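Local atomic coordinates of acyl-coenzyme A oxidase 3 (Yarrowia lipolytica, PDB entry 5YS9), a protein that oxidises acyl-CoA thioesters of various chain lengths to trans-2-enoyl-CoA, using FAD and molecular oxygen and releasing hydrogen peroxide, in peroxisomal fatty acid beta-oxidation. Residues A[369-374]-A[566-571]; A[515-520]-A[599-604]; A[520-525]-A[551-556]; A[561-566]-A[587-592]. All coordinates share one frame; numbering follows the deposited sequence.

Helix 547-573 runs through three of the four contacts: interaction 3 holds its first part against helix 507-534, interaction 4 its middle against helix 579-596, and interaction 1 its last part against helix 349-385. Interactions 1 and 4 share F566 and have centres about 12 Å apart. Interactions 2 and 3 share G520, lie about 9 Å apart between centres, and are tied by the E604–R524 salt bridge. Interactions 1 and 3 stand about 23 Å apart, centre to centre. The C-terminal segments are not part of the FAD pocket, but helix 349-385 also carries R354, which lines it, and F551 stacks on Y350 of the second subunit.

Interaction 1. Residues A[369-374]-A[566-571]; sequences ADQSQI and FYERIN
The close-packed part of this contact is built round R569, whose guanidinium lies under the tip of I374. Methyl CD1 of I374 sits 3.6 Å from CZ of R569, over the centre of one face of the flat group, so the two side chains meet tip to tip. On the isoleucine, CG1 is anti to the carbonyl carbon (chi1 -63°), and with chi2 near anti this carries CD1 across to the arginine. Bent at both chi2 and chi3, the arginine brings its CD to 4.1 Å from CB of Q371. The buried Q371, CG anti to its backbone N and the chain bent at chi2, crosses R569 obliquely, and its amide end passes between R569 and E568, crossing the glutamate at about a right angle.

In the all-helical part of the acyl-CoA oxidase fold, this is where helix 349-385 of the C-alpha1 domain crosses helix 547-573 of the C-terminal domain, their local axes 10.0 Å apart and inclined at 75°. So steep a crossing confines the contact to about one turn of each helix, with Q371 and R569 nearest in the backbone.

Toward solvent the fit loosens. D370 and R569 do not touch through their charged atoms; a water bridges them, donating to OD2 of D370 at 3.1 Å and accepting from NH2 of R569 at 3.1 Å, at the edge of the guanidinium and in its plane. The opposite charges would still attract weakly across this gap, although D370 OD1 has a direct salt-bridge partner in K366. E568, on the exposed side, brings its CB and CG up to the end of Q371, across its line.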
loop_
_atom_site.group_PDB
_atom_site.type_symbol
_atom_site.label_atom_id
_atom_site.label_comp_id
_atom_site.label_asym_id
_atom_site.label_seq_id
_atom_site.Cartn_x
_atom_site.Cartn_y
_atom_site.Cartn_z
ATOM N N ALA A 369 -10.050 20.978 1.691
ATOM C CA ALA A 369 -10.911 21.107 0.529
ATOM C C ALA A 369 -11.880 22.283 0.609
ATOM O O ALA A 369 -12.136 22.926 -0.396
ATOM C CB ALA A 369 -11.705 19.815 0.315
ATOM N N ASP A 370 -12.473 22.486 1.774
ATOM C CA ASP A 370 -13.470 23.532 2.002
ATOM C C ASP A 370 -12.781 24.875 2.019
ATOM O O ASP A 370 -13.221 25.773 1.331
ATOM C CB ASP A 370 -14.241 23.307 3.317
ATOM C CG ASP A 370 -15.276 22.143 3.241
ATOM O OD1 ASP A 370 -15.437 21.481 2.187
ATOM O OD2 ASP A 370 -15.954 21.877 4.256
ATOM N N GLN A 371 -11.685 25.008 2.780
ATOM C CA GLN A 371 -10.916 26.243 2.834
ATOM C C GLN A 371 -10.425 26.668 1.456
ATOM O O GLN A 371 -10.396 27.874 1.130
ATOM C CB GLN A 371 -9.755 26.093 3.793
ATOM C CG GLN A 371 -8.850 27.335 3.998
ATOM C CD GLN A 371 -9.394 28.379 4.986
ATOM O OE1 GLN A 371 -8.652 28.825 5.866
ATOM N NE2 GLN A 371 -10.675 28.771 4.855
ATOM N N SER A 372 -10.046 25.700 0.631
ATOM C CA SER A 372 -9.567 26.005 -0.718
ATOM C C SER A 372 -10.662 26.494 -1.642
ATOM O O SER A 372 -10.431 27.411 -2.451
ATOM C CB SER A 372 -8.899 24.803 -1.350
ATOM O OG SER A 372 -7.668 24.575 -0.737
ATOM N N GLN A 373 -11.829 25.854 -1.565
ATOM C CA GLN A 373 -12.980 26.238 -2.396
ATOM C C GLN A 373 -13.503 27.628 -1.987
ATOM O O GLN A 373 -13.884 28.421 -2.846
ATOM C CB GLN A 373 -14.095 25.177 -2.345
ATOM C CG GLN A 373 -15.332 25.447 -3.214
ATOM C CD GLN A 373 -15.068 25.532 -4.737
ATOM O OE1 GLN A 373 -14.254 24.786 -5.315
ATOM N NE2 GLN A 373 -15.792 26.437 -5.397
ATOM N N ILE A 374 -13.504 27.898 -0.688
ATOM C CA ILE A 374 -13.927 29.179 -0.137
ATOM C C ILE A 374 -12.907 30.274 -0.485
ATOM O O ILE A 374 -13.301 31.294 -1.012
ATOM C CB ILE A 374 -14.146 29.111 1.396
ATOM C CG1 ILE A 374 -15.283 28.126 1.764
ATOM C CG2 ILE A 374 -14.451 30.496 1.964
ATOM C CD1 ILE A 374 -15.144 27.544 3.163
ATOM N N PHE A 566 -7.597 23.394 9.213
ATOM C CA PHE A 566 -8.403 22.794 10.278
ATOM C C PHE A 566 -8.845 23.849 11.322
ATOM O O PHE A 566 -10.034 24.040 11.563
ATOM C CB PHE A 566 -7.631 21.634 10.944
ATOM C CG PHE A 566 -8.502 20.524 11.522
ATOM C CD1 PHE A 566 -9.871 20.680 11.777
ATOM C CD2 PHE A 566 -7.912 19.316 11.868
ATOM C CE1 PHE A 566 -10.621 19.643 12.346
ATOM C CE2 PHE A 566 -8.661 18.276 12.437
ATOM C CZ PHE A 566 -10.004 18.446 12.683
ATOM N N TYR A 567 -7.881 24.563 11.897
ATOM C CA TYR A 567 -8.169 25.601 12.922
ATOM C C TYR A 567 -9.047 26.759 12.417
ATOM O O TYR A 567 -10.038 27.123 13.068
ATOM C CB TYR A 567 -6.858 26.109 13.522
ATOM C CG TYR A 567 -6.163 25.093 14.421
ATOM C CD1 TYR A 567 -6.841 24.478 15.472
ATOM C CD2 TYR A 567 -4.807 24.752 14.240
ATOM C CE1 TYR A 567 -6.205 23.565 16.314
ATOM C CE2 TYR A 567 -4.157 23.836 15.087
ATOM C CZ TYR A 567 -4.870 23.247 16.113
ATOM O OH TYR A 567 -4.260 22.371 16.974
ATOM N N GLU A 568 -8.717 27.268 11.222
ATOM C CA GLU A 568 -9.474 28.369 10.588
ATOM C C GLU A 568 -10.927 28.025 10.387
ATOM O O GLU A 568 -11.793 28.875 10.565
ATOM C CB GLU A 568 -8.857 28.820 9.233
ATOM C CG GLU A 568 -8.148 30.187 9.249
ATOM C CD GLU A 568 -6.739 30.205 8.616
ATOM O OE1 GLU A 568 -5.762 30.401 9.391
ATOM O OE2 GLU A 568 -6.594 30.045 7.365
ATOM N N ARG A 569 -11.204 26.789 9.994
ATOM C CA ARG A 569 -12.583 26.362 9.693
ATOM C C ARG A 569 -13.364 26.129 10.984
ATOM O O ARG A 569 -14.566 26.352 11.015
ATOM C CB ARG A 569 -12.625 25.084 8.809
ATOM C CG ARG A 569 -12.093 25.206 7.368
ATOM C CD ARG A 569 -12.890 26.111 6.419
ATOM N NE ARG A 569 -14.342 25.980 6.558
ATOM C CZ ARG A 569 -15.214 26.985 6.699
ATOM N NH1 ARG A 569 -14.840 28.264 6.686
ATOM N NH2 ARG A 569 -16.501 26.698 6.835
ATOM N N ILE A 570 -12.677 25.682 12.036
ATOM C CA ILE A 570 -13.282 25.528 13.376
ATOM C C ILE A 570 -13.694 26.898 13.919
ATOM O O ILE A 570 -14.841 27.083 14.317
ATOM C CB ILE A 570 -12.327 24.814 14.376
ATOM C CG1 ILE A 570 -12.116 23.344 13.963
ATOM C CG2 ILE A 570 -12.895 24.871 15.789
ATOM C CD1 ILE A 570 -10.918 22.633 14.593
ATOM N N ASN A 571 -12.739 27.829 13.938
ATOM C CA ASN A 571 -12.983 29.190 14.370
ATOM C C ASN A 571 -14.113 29.781 13.539
ATOM O O ASN A 571 -15.037 30.322 14.090
ATOM C CB ASN A 571 -11.725 30.050 14.238
ATOM C CG ASN A 571 -11.926 31.470 14.787
ATOM O OD1 ASN A 571 -11.824 32.478 14.050
ATOM N ND2 ASN A 571 -12.224 31.562 16.091
HETATM O O HOH W 1 -16.502 23.579 6.785
#

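Interaction 2. Residues A[515-520]-A[599-604]; sequences EKVANG and GLFLRE
V517 lays its CG1 methyl over one face of the F601 ring, displaced toward the rim: CG1 stands 3.9 Å from the centroid of the F601 ring, 25° off the normal, a CH-pi contact. CG2 of the same valine reaches further round the ring, 4.0 Å from CZ of F601. An alanine in place of F601 would probably cost this CH-pi contact and leave V517 less firmly held against helix 598-604. The valine also rests on the backbone, with CG1 3.7 Å from L600 O.

Beside this apolar patch, E604 folds back along helix 507-534. Bent at chi2 (-64°), it carries OE1 to 3.2 Å from CA of G520, where the lack of a side chain lets the carboxylate lie against the backbone. The aliphatic part of K516 passes obliquely over the base of E604, its CE 3.7 Å from CB of E604 and 3.3 Å from O of E604. The two charged ends do not pair: the K516 ammonium bonds to the carbonyl oxygens of A497 and L494, while E604 OE2 makes a salt bridge with R524.

The local axes cross at 75°, 9.6 Å apart, in the helical C-terminal domain. W514, one turn earlier on helix 507-534, meets F601 edge-to-face; I556 of helix 547-573 touches both V517 and L600, and R603 reaches D613 of the second subunit.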
loop_
_atom_site.group_PDB
_atom_site.type_symbol
_atom_site.label_atom_id
_atom_site.label_comp_id
_atom_site.label_asym_id
_atom_site.label_seq_id
_atom_site.Cartn_x
_atom_site.Cartn_y
_atom_site.Cartn_z
ATOM N N GLU A 515 4.500 27.355 10.849
ATOM C CA GLU A 515 4.996 28.499 10.080
ATOM C C GLU A 515 6.502 28.602 10.204
ATOM O O GLU A 515 7.191 28.851 9.195
ATOM C CB GLU A 515 4.283 29.811 10.476
ATOM C CG GLU A 515 2.791 29.824 10.121
ATOM C CD GLU A 515 2.088 31.145 10.447
ATOM O OE1 GLU A 515 2.674 32.016 11.140
ATOM O OE2 GLU A 515 0.935 31.339 9.998
ATOM N N LYS A 516 7.042 28.348 11.398
ATOM C CA LYS A 516 8.471 28.423 11.531
ATOM C C LYS A 516 9.204 27.409 10.651
ATOM O O LYS A 516 10.102 27.756 9.930
ATOM C CB LYS A 516 8.954 28.240 12.976
ATOM C CG LYS A 516 10.331 28.898 13.145
ATOM C CD LYS A 516 11.195 28.302 14.219
ATOM C CE LYS A 516 12.599 28.894 14.206
ATOM N NZ LYS A 516 12.710 30.199 14.907
ATOM N N VAL A 517 8.858 26.144 10.770
ATOM C CA VAL A 517 9.607 25.103 10.075
ATOM C C VAL A 517 9.416 25.182 8.531
ATOM O O VAL A 517 10.352 24.911 7.805
ATOM C CB VAL A 517 9.315 23.683 10.658
ATOM C CG1 VAL A 517 9.689 23.647 12.144
ATOM C CG2 VAL A 517 7.857 23.262 10.454
ATOM N N ALA A 518 8.229 25.585 8.060
ATOM C CA ALA A 518 7.985 25.832 6.634
ATOM C C ALA A 518 8.848 26.954 6.124
ATOM O O ALA A 518 9.594 26.787 5.159
ATOM C CB ALA A 518 6.521 26.179 6.384
ATOM N N ASN A 519 8.770 28.094 6.807
ATOM C CA ASN A 519 9.597 29.243 6.455
ATOM C C ASN A 519 11.095 28.924 6.506
ATOM O O ASN A 519 11.850 29.244 5.581
ATOM C CB ASN A 519 9.247 30.426 7.339
ATOM C CG ASN A 519 10.136 31.611 7.066
ATOM O OD1 ASN A 519 11.035 31.851 7.850
ATOM N ND2 ASN A 519 9.961 32.294 5.915
ATOM N N GLY A 520 11.515 28.227 7.550
ATOM C CA GLY A 520 12.906 27.841 7.706
ATOM C C GLY A 520 13.398 27.099 6.512
ATOM O O GLY A 520 14.358 27.491 5.888
ATOM N N GLY A 599 12.361 16.233 14.105
ATOM C CA GLY A 599 13.629 16.769 13.670
ATOM C C GLY A 599 13.526 18.161 13.101
ATOM O O GLY A 599 14.415 18.966 13.275
ATOM N N LEU A 600 12.445 18.442 12.400
ATOM C CA LEU A 600 12.265 19.739 11.806
ATOM C C LEU A 600 12.257 20.788 12.889
ATOM O O LEU A 600 12.877 21.822 12.763
ATOM C CB LEU A 600 10.903 19.767 11.137
ATOM C CG LEU A 600 10.744 19.619 9.632
ATOM C CD1 LEU A 600 11.804 18.742 9.012
ATOM C CD2 LEU A 600 9.356 19.108 9.312
ATOM N N PHE A 601 11.528 20.506 13.952
ATOM C CA PHE A 601 11.408 21.387 15.107
ATOM C C PHE A 601 12.664 21.567 15.946
ATOM O O PHE A 601 12.920 22.639 16.454
ATOM C CB PHE A 601 10.184 21.012 15.919
ATOM C CG PHE A 601 8.942 20.969 15.097
ATOM C CD1 PHE A 601 8.616 19.841 14.382
ATOM C CD2 PHE A 601 8.140 22.071 14.992
ATOM C CE1 PHE A 601 7.485 19.803 13.607
ATOM C CE2 PHE A 601 7.008 22.043 14.216
ATOM C CZ PHE A 601 6.682 20.910 13.522
ATOM N N LEU A 602 13.422 20.493 16.100
ATOM C CA LEU A 602 14.731 20.550 16.744
ATOM C C LEU A 602 15.724 21.405 15.940
ATOM O O LEU A 602 16.367 22.303 16.458
ATOM C CB LEU A 602 15.295 19.134 16.959
ATOM C CG LEU A 602 15.268 18.535 18.393
ATOM C CD1 LEU A 602 14.189 19.109 19.308
ATOM C CD2 LEU A 602 15.210 16.995 18.360
ATOM N N ARG A 603 15.825 21.121 14.661
ATOM C CA ARG A 603 16.774 21.789 13.806
ATOM C C ARG A 603 16.558 23.307 13.692
ATOM O O ARG A 603 17.535 24.036 13.620
ATOM C CB ARG A 603 16.726 21.132 12.437
ATOM C CG ARG A 603 17.782 21.584 11.467
ATOM C CD ARG A 603 17.260 22.617 10.482
ATOM N NE ARG A 603 17.892 22.390 9.187
ATOM C CZ ARG A 603 19.062 22.884 8.795
ATOM N NH1 ARG A 603 19.499 22.591 7.577
ATOM N NH2 ARG A 603 19.783 23.684 9.573
ATOM N N GLU A 604 15.304 23.776 13.666
ATOM C CA GLU A 604 15.029 25.219 13.640
ATOM C C GLU A 604 15.129 25.853 15.011
ATOM O O GLU A 604 15.137 27.061 15.118
ATOM C CB GLU A 604 13.640 25.535 13.060
ATOM C CG GLU A 604 13.428 25.089 11.631
ATOM C CD GLU A 604 14.321 25.800 10.639
ATOM O OE1 GLU A 604 14.209 27.028 10.473
ATOM O OE2 GLU A 604 15.141 25.118 10.013
#

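Interaction 3. Residues A[520-525]-A[551-556]; sequences GAIQRA and FQCAKI
Sulfur contacts dominate here. The thiol of C553, its SG anti to the carbonyl carbon (chi1 -69°), points into the opposing helix and settles among A521, I522 and A525. SG lies 3.7 Å from CG1 of I522, which comes at it from one side, and 4.1 Å from the methyl CB of A525, one turn further along. The backbone is close as well, with O of A521 3.8 Å from SG of C553. Small residues on one helix thus let the cysteine come near the main chain of the other, and I522 and C553 are the nearest pair in the backbone.

The geometry is that of an antiparallel helix pair: helices 507-534 and 547-573 of the acyl-CoA oxidase C-terminal domain run in nearly opposite directions, their local directions 154° apart and axes 9.3 Å apart, with the short helix 539-545 between them in the chain.

Carbon-to-carbon packing is sparse: CB of A521 meets CD1 of I556 at 4.0 Å, and CB of C553 lies 4.0 Å from CG1 of I522; I556 goes on to meet W514, V517 and A518 further back on helix 507-534.

Polar contacts are made outward, not across this seam. Q523 OE1 accepts a hydrogen bond from R477 on helix 458-477. Aromatic contact likewise lies outside: the ring of F551 stacks on Y350 of the second subunit.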
loop_
_atom_site.group_PDB
_atom_site.type_symbol
_atom_site.label_atom_id
_atom_site.label_comp_id
_atom_site.label_asym_id
_atom_site.label_seq_id
_atom_site.Cartn_x
_atom_site.Cartn_y
_atom_site.Cartn_z
ATOM N N GLY A 520 11.515 28.227 7.550
ATOM C CA GLY A 520 12.906 27.841 7.706
ATOM C C GLY A 520 13.398 27.099 6.512
ATOM O O GLY A 520 14.358 27.491 5.888
ATOM N N ALA A 521 12.693 26.047 6.160
ATOM C CA ALA A 521 13.123 25.190 5.087
ATOM C C ALA A 521 13.164 25.954 3.759
ATOM O O ALA A 521 14.125 25.826 3.001
ATOM C CB ALA A 521 12.190 23.994 4.996
ATOM N N ILE A 522 12.142 26.765 3.503
ATOM C CA ILE A 522 12.059 27.538 2.249
ATOM C C ILE A 522 13.105 28.668 2.141
ATOM O O ILE A 522 13.723 28.850 1.081
ATOM C CB ILE A 522 10.648 28.141 2.062
ATOM C CG1 ILE A 522 9.647 27.016 1.863
ATOM C CG2 ILE A 522 10.604 29.137 0.877
ATOM C CD1 ILE A 522 8.204 27.422 2.035
ATOM N N GLN A 523 13.289 29.441 3.210
ATOM C CA GLN A 523 14.341 30.483 3.193
ATOM C C GLN A 523 15.741 29.869 2.977
ATOM O O GLN A 523 16.532 30.415 2.186
ATOM C CB GLN A 523 14.335 31.345 4.460
ATOM C CG GLN A 523 13.027 32.100 4.782
ATOM C CD GLN A 523 12.675 33.228 3.839
ATOM O OE1 GLN A 523 13.488 33.637 3.030
ATOM N NE2 GLN A 523 11.446 33.738 3.946
ATOM N N ARG A 524 16.044 28.743 3.628
ATOM C CA ARG A 524 17.401 28.144 3.491
ATOM C C ARG A 524 17.593 27.584 2.081
ATOM O O ARG A 524 18.635 27.802 1.446
ATOM C CB ARG A 524 17.700 27.090 4.577
ATOM C CG ARG A 524 18.271 27.724 5.862
ATOM C CD ARG A 524 18.278 26.816 7.098
ATOM N NE ARG A 524 17.890 25.445 6.751
ATOM C CZ ARG A 524 16.749 24.831 7.090
ATOM N NH1 ARG A 524 15.840 25.394 7.879
ATOM N NH2 ARG A 524 16.533 23.602 6.642
ATOM N N ALA A 525 16.558 26.922 1.582
ATOM C CA ALA A 525 16.556 26.424 0.200
ATOM C C ALA A 525 16.672 27.563 -0.813
ATOM O O ALA A 525 17.367 27.427 -1.799
ATOM C CB ALA A 525 15.308 25.579 -0.090
ATOM N N PHE A 551 11.232 19.034 -2.591
ATOM C CA PHE A 551 10.279 18.074 -2.076
ATOM C C PHE A 551 9.920 18.335 -0.614
ATOM O O PHE A 551 8.729 18.353 -0.262
ATOM C CB PHE A 551 10.769 16.602 -2.226
ATOM C CG PHE A 551 9.688 15.595 -1.912
ATOM C CD1 PHE A 551 9.482 15.162 -0.627
ATOM C CD2 PHE A 551 8.809 15.185 -2.895
ATOM C CE1 PHE A 551 8.458 14.296 -0.319
ATOM C CE2 PHE A 551 7.767 14.313 -2.598
ATOM C CZ PHE A 551 7.594 13.876 -1.305
ATOM N N GLN A 552 10.940 18.513 0.229
ATOM C CA GLN A 552 10.734 18.842 1.657
ATOM C C GLN A 552 9.894 20.142 1.843
ATOM O O GLN A 552 8.917 20.176 2.625
ATOM C CB GLN A 552 12.082 18.947 2.397
ATOM C CG GLN A 552 12.738 17.642 2.784
ATOM C CD GLN A 552 12.047 16.992 3.976
ATOM O OE1 GLN A 552 11.507 15.880 3.858
ATOM N NE2 GLN A 552 12.043 17.691 5.130
ATOM N N CYS A 553 10.251 21.192 1.113
ATOM C CA CYS A 553 9.451 22.404 1.120
ATOM C C CYS A 553 8.005 22.139 0.764
ATOM O O CYS A 553 7.108 22.607 1.459
ATOM C CB CYS A 553 10.039 23.446 0.190
ATOM S SG CYS A 553 11.622 24.128 0.771
ATOM N N ALA A 554 7.762 21.370 -0.293
ATOM C CA ALA A 554 6.376 21.015 -0.674
ATOM C C ALA A 554 5.673 20.311 0.487
ATOM O O ALA A 554 4.504 20.572 0.800
ATOM C CB ALA A 554 6.365 20.119 -1.911
ATOM N N LYS A 555 6.415 19.419 1.127
ATOM C CA LYS A 555 5.874 18.614 2.206
ATOM C C LYS A 555 5.567 19.449 3.433
ATOM O O LYS A 555 4.498 19.313 4.007
ATOM C CB LYS A 555 6.835 17.502 2.573
ATOM C CG LYS A 555 6.251 16.443 3.493
ATOM C CD LYS A 555 7.273 15.837 4.445
ATOM C CE LYS A 555 7.593 14.406 4.113
ATOM N NZ LYS A 555 8.461 13.854 5.187
ATOM N N ILE A 556 6.488 20.308 3.846
ATOM C CA ILE A 556 6.283 21.046 5.082
ATOM C C ILE A 556 5.210 22.105 4.897
ATOM O O ILE A 556 4.355 22.291 5.753
ATOM C CB ILE A 556 7.592 21.610 5.672
ATOM C CG1 ILE A 556 8.522 20.468 6.052
ATOM C CG2 ILE A 556 7.308 22.391 6.945
ATOM C CD1 ILE A 556 9.997 20.763 5.830
#

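Interaction 4. Residues A[561-566]-A[587-592]; sequences HLVTAF and NLFTLW
Two phenyl rings approach each other loosely in this contact, F589 presenting CD2 near the plane of the F566 ring, at its edge, with CD2 of F566 4.4 Å from CD2 of F589. In the plane of the F589 ring, at its edge, lies the backbone N of V563, while L562 CB and V563 CG2 approach the same ring obliquely. F361 of helix 349-385 adds an edge-to-face partner for F589, and Y363 and A364 of that helix touch F566. The two segments belong to an antiparallel pair of consecutive helices, 547-573 and 579-596, in the helical C-terminal domain; their directions are 160° apart and the local axes 10.1 Å apart, so the buried contact follows the helices' length.

F589 holds CG anti to its backbone N (chi1 177°), which swings the ring out toward helix 547-573. There CE2 of F589 is held by two aliphatic groups, L562 CB at 3.8 Å from CE2 and V563 CG2 also at 3.8 Å from it. V563 divides its branches: CG2 serves both F589 and T590, whereas CG1 packs on T590, 3.9 Å from its CG2 methyl. An alanine in place of V563 would probably loosen the packing against both F589 and T590, since both methyls are used. W514 of helix 507-534 touches V563 and T590 too.

V563 and T590 cross at about a right angle and are nearest in the backbone. With OG1 anti to the carbonyl carbon (chi1 -63°), T590 hydrogen-bonds back to A586 O one turn earlier, and that same OG1 rests 3.6 Å from CG1 of V563.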
loop_
_atom_site.group_PDB
_atom_site.type_symbol
_atom_site.label_atom_id
_atom_site.label_comp_id
_atom_site.label_asym_id
_atom_site.label_seq_id
_atom_site.Cartn_x
_atom_site.Cartn_y
_atom_site.Cartn_z
ATOM N N HIS A 561 -0.316 23.913 5.845
ATOM C CA HIS A 561 -1.643 24.282 5.314
ATOM C C HIS A 561 -2.842 23.449 5.869
ATOM O O HIS A 561 -3.899 24.007 6.168
ATOM C CB HIS A 561 -1.648 24.371 3.762
ATOM C CG HIS A 561 -2.741 25.249 3.240
ATOM N ND1 HIS A 561 -2.821 26.595 3.546
ATOM C CD2 HIS A 561 -3.842 24.964 2.504
ATOM C CE1 HIS A 561 -3.913 27.103 2.997
ATOM N NE2 HIS A 561 -4.547 26.135 2.358
ATOM N N LEU A 562 -2.677 22.130 6.006
ATOM C CA LEU A 562 -3.682 21.244 6.670
ATOM C C LEU A 562 -3.994 21.671 8.100
ATOM O O LEU A 562 -5.131 21.698 8.493
ATOM C CB LEU A 562 -3.192 19.769 6.696
ATOM C CG LEU A 562 -3.222 19.029 5.346
ATOM C CD1 LEU A 562 -2.201 17.913 5.266
ATOM C CD2 LEU A 562 -4.621 18.504 5.095
ATOM N N VAL A 563 -2.950 21.982 8.864
ATOM C CA VAL A 563 -3.060 22.479 10.238
ATOM C C VAL A 563 -3.853 23.800 10.260
ATOM O O VAL A 563 -4.810 23.978 11.000
ATOM C CB VAL A 563 -1.632 22.704 10.812
ATOM C CG1 VAL A 563 -1.657 23.480 12.133
ATOM C CG2 VAL A 563 -0.888 21.375 10.958
ATOM N N THR A 564 -3.435 24.733 9.427
ATOM C CA THR A 564 -4.066 26.037 9.360
ATOM C C THR A 564 -5.528 25.931 8.977
ATOM O O THR A 564 -6.394 26.470 9.670
ATOM C CB THR A 564 -3.243 26.940 8.439
ATOM O OG1 THR A 564 -2.129 27.355 9.214
ATOM C CG2 THR A 564 -3.979 28.143 7.993
ATOM N N ALA A 565 -5.810 25.187 7.917
ATOM C CA ALA A 565 -7.194 25.053 7.457
ATOM C C ALA A 565 -8.104 24.390 8.479
ATOM O O ALA A 565 -9.261 24.808 8.627
ATOM C CB ALA A 565 -7.253 24.326 6.135
ATOM N N PHE A 566 -7.597 23.394 9.213
ATOM C CA PHE A 566 -8.403 22.794 10.278
ATOM C C PHE A 566 -8.845 23.849 11.322
ATOM O O PHE A 566 -10.034 24.040 11.563
ATOM C CB PHE A 566 -7.631 21.634 10.944
ATOM C CG PHE A 566 -8.502 20.524 11.522
ATOM C CD1 PHE A 566 -9.871 20.680 11.777
ATOM C CD2 PHE A 566 -7.912 19.316 11.868
ATOM C CE1 PHE A 566 -10.621 19.643 12.346
ATOM C CE2 PHE A 566 -8.661 18.276 12.437
ATOM C CZ PHE A 566 -10.004 18.446 12.683
ATOM N N ASN A 587 -5.919 19.401 17.652
ATOM C CA ASN A 587 -4.681 19.316 18.459
ATOM C C ASN A 587 -3.978 18.014 18.307
ATOM O O ASN A 587 -2.759 18.010 18.232
ATOM C CB ASN A 587 -4.944 19.583 19.942
ATOM C CG ASN A 587 -5.163 21.056 20.237
ATOM O OD1 ASN A 587 -5.336 21.886 19.332
ATOM N ND2 ASN A 587 -5.121 21.388 21.501
ATOM N N LEU A 588 -4.743 16.917 18.232
ATOM C CA LEU A 588 -4.163 15.571 18.017
ATOM C C LEU A 588 -3.503 15.541 16.657
ATOM O O LEU A 588 -2.327 15.208 16.549
ATOM C CB LEU A 588 -5.214 14.466 18.144
ATOM C CG LEU A 588 -4.745 13.011 17.997
ATOM C CD1 LEU A 588 -3.501 12.642 18.855
ATOM C CD2 LEU A 588 -5.907 12.087 18.308
ATOM N N PHE A 589 -4.225 15.980 15.624
ATOM C CA PHE A 589 -3.622 16.061 14.307
ATOM C C PHE A 589 -2.276 16.790 14.382
ATOM O O PHE A 589 -1.230 16.255 13.973
ATOM C CB PHE A 589 -4.564 16.732 13.296
ATOM C CG PHE A 589 -3.956 16.902 11.945
ATOM C CD1 PHE A 589 -3.577 15.788 11.197
ATOM C CD2 PHE A 589 -3.692 18.175 11.433
ATOM C CE1 PHE A 589 -2.959 15.947 9.949
ATOM C CE2 PHE A 589 -3.098 18.332 10.180
ATOM C CZ PHE A 589 -2.743 17.219 9.436
ATOM N N THR A 590 -2.315 17.980 14.957
ATOM C CA THR A 590 -1.242 18.907 14.830
ATOM C C THR A 590 -0.033 18.460 15.669
ATOM O O THR A 590 1.128 18.533 15.208
ATOM C CB THR A 590 -1.714 20.338 15.177
ATOM O OG1 THR A 590 -2.720 20.776 14.245
ATOM C CG2 THR A 590 -0.553 21.308 15.134
ATOM N N LEU A 591 -0.304 17.989 16.888
ATOM C CA LEU A 591 0.760 17.522 17.769
ATOM C C LEU A 591 1.349 16.187 17.319
ATOM O O LEU A 591 2.536 15.912 17.515
ATOM C CB LEU A 591 0.224 17.428 19.172
ATOM C CG LEU A 591 -0.064 18.827 19.769
ATOM C CD1 LEU A 591 -1.086 18.768 20.872
ATOM C CD2 LEU A 591 1.232 19.445 20.294
ATOM N N TRP A 592 0.499 15.342 16.737
ATOM C CA TRP A 592 0.945 14.084 16.185
ATOM C C TRP A 592 1.918 14.392 15.018
ATOM O O TRP A 592 3.034 13.849 14.972
ATOM C CB TRP A 592 -0.268 13.197 15.784
ATOM C CG TRP A 592 0.101 12.031 14.966
ATOM C CD1 TRP A 592 0.704 10.891 15.392
ATOM C CD2 TRP A 592 -0.078 11.899 13.566
ATOM N NE1 TRP A 592 0.907 10.053 14.356
ATOM C CE2 TRP A 592 0.444 10.633 13.206
ATOM C CE3 TRP A 592 -0.603 12.734 12.568
ATOM C CZ2 TRP A 592 0.452 10.158 11.876
ATOM C CZ3 TRP A 592 -0.584 12.267 11.227
ATOM C CH2 TRP A 592 -0.058 10.982 10.901
#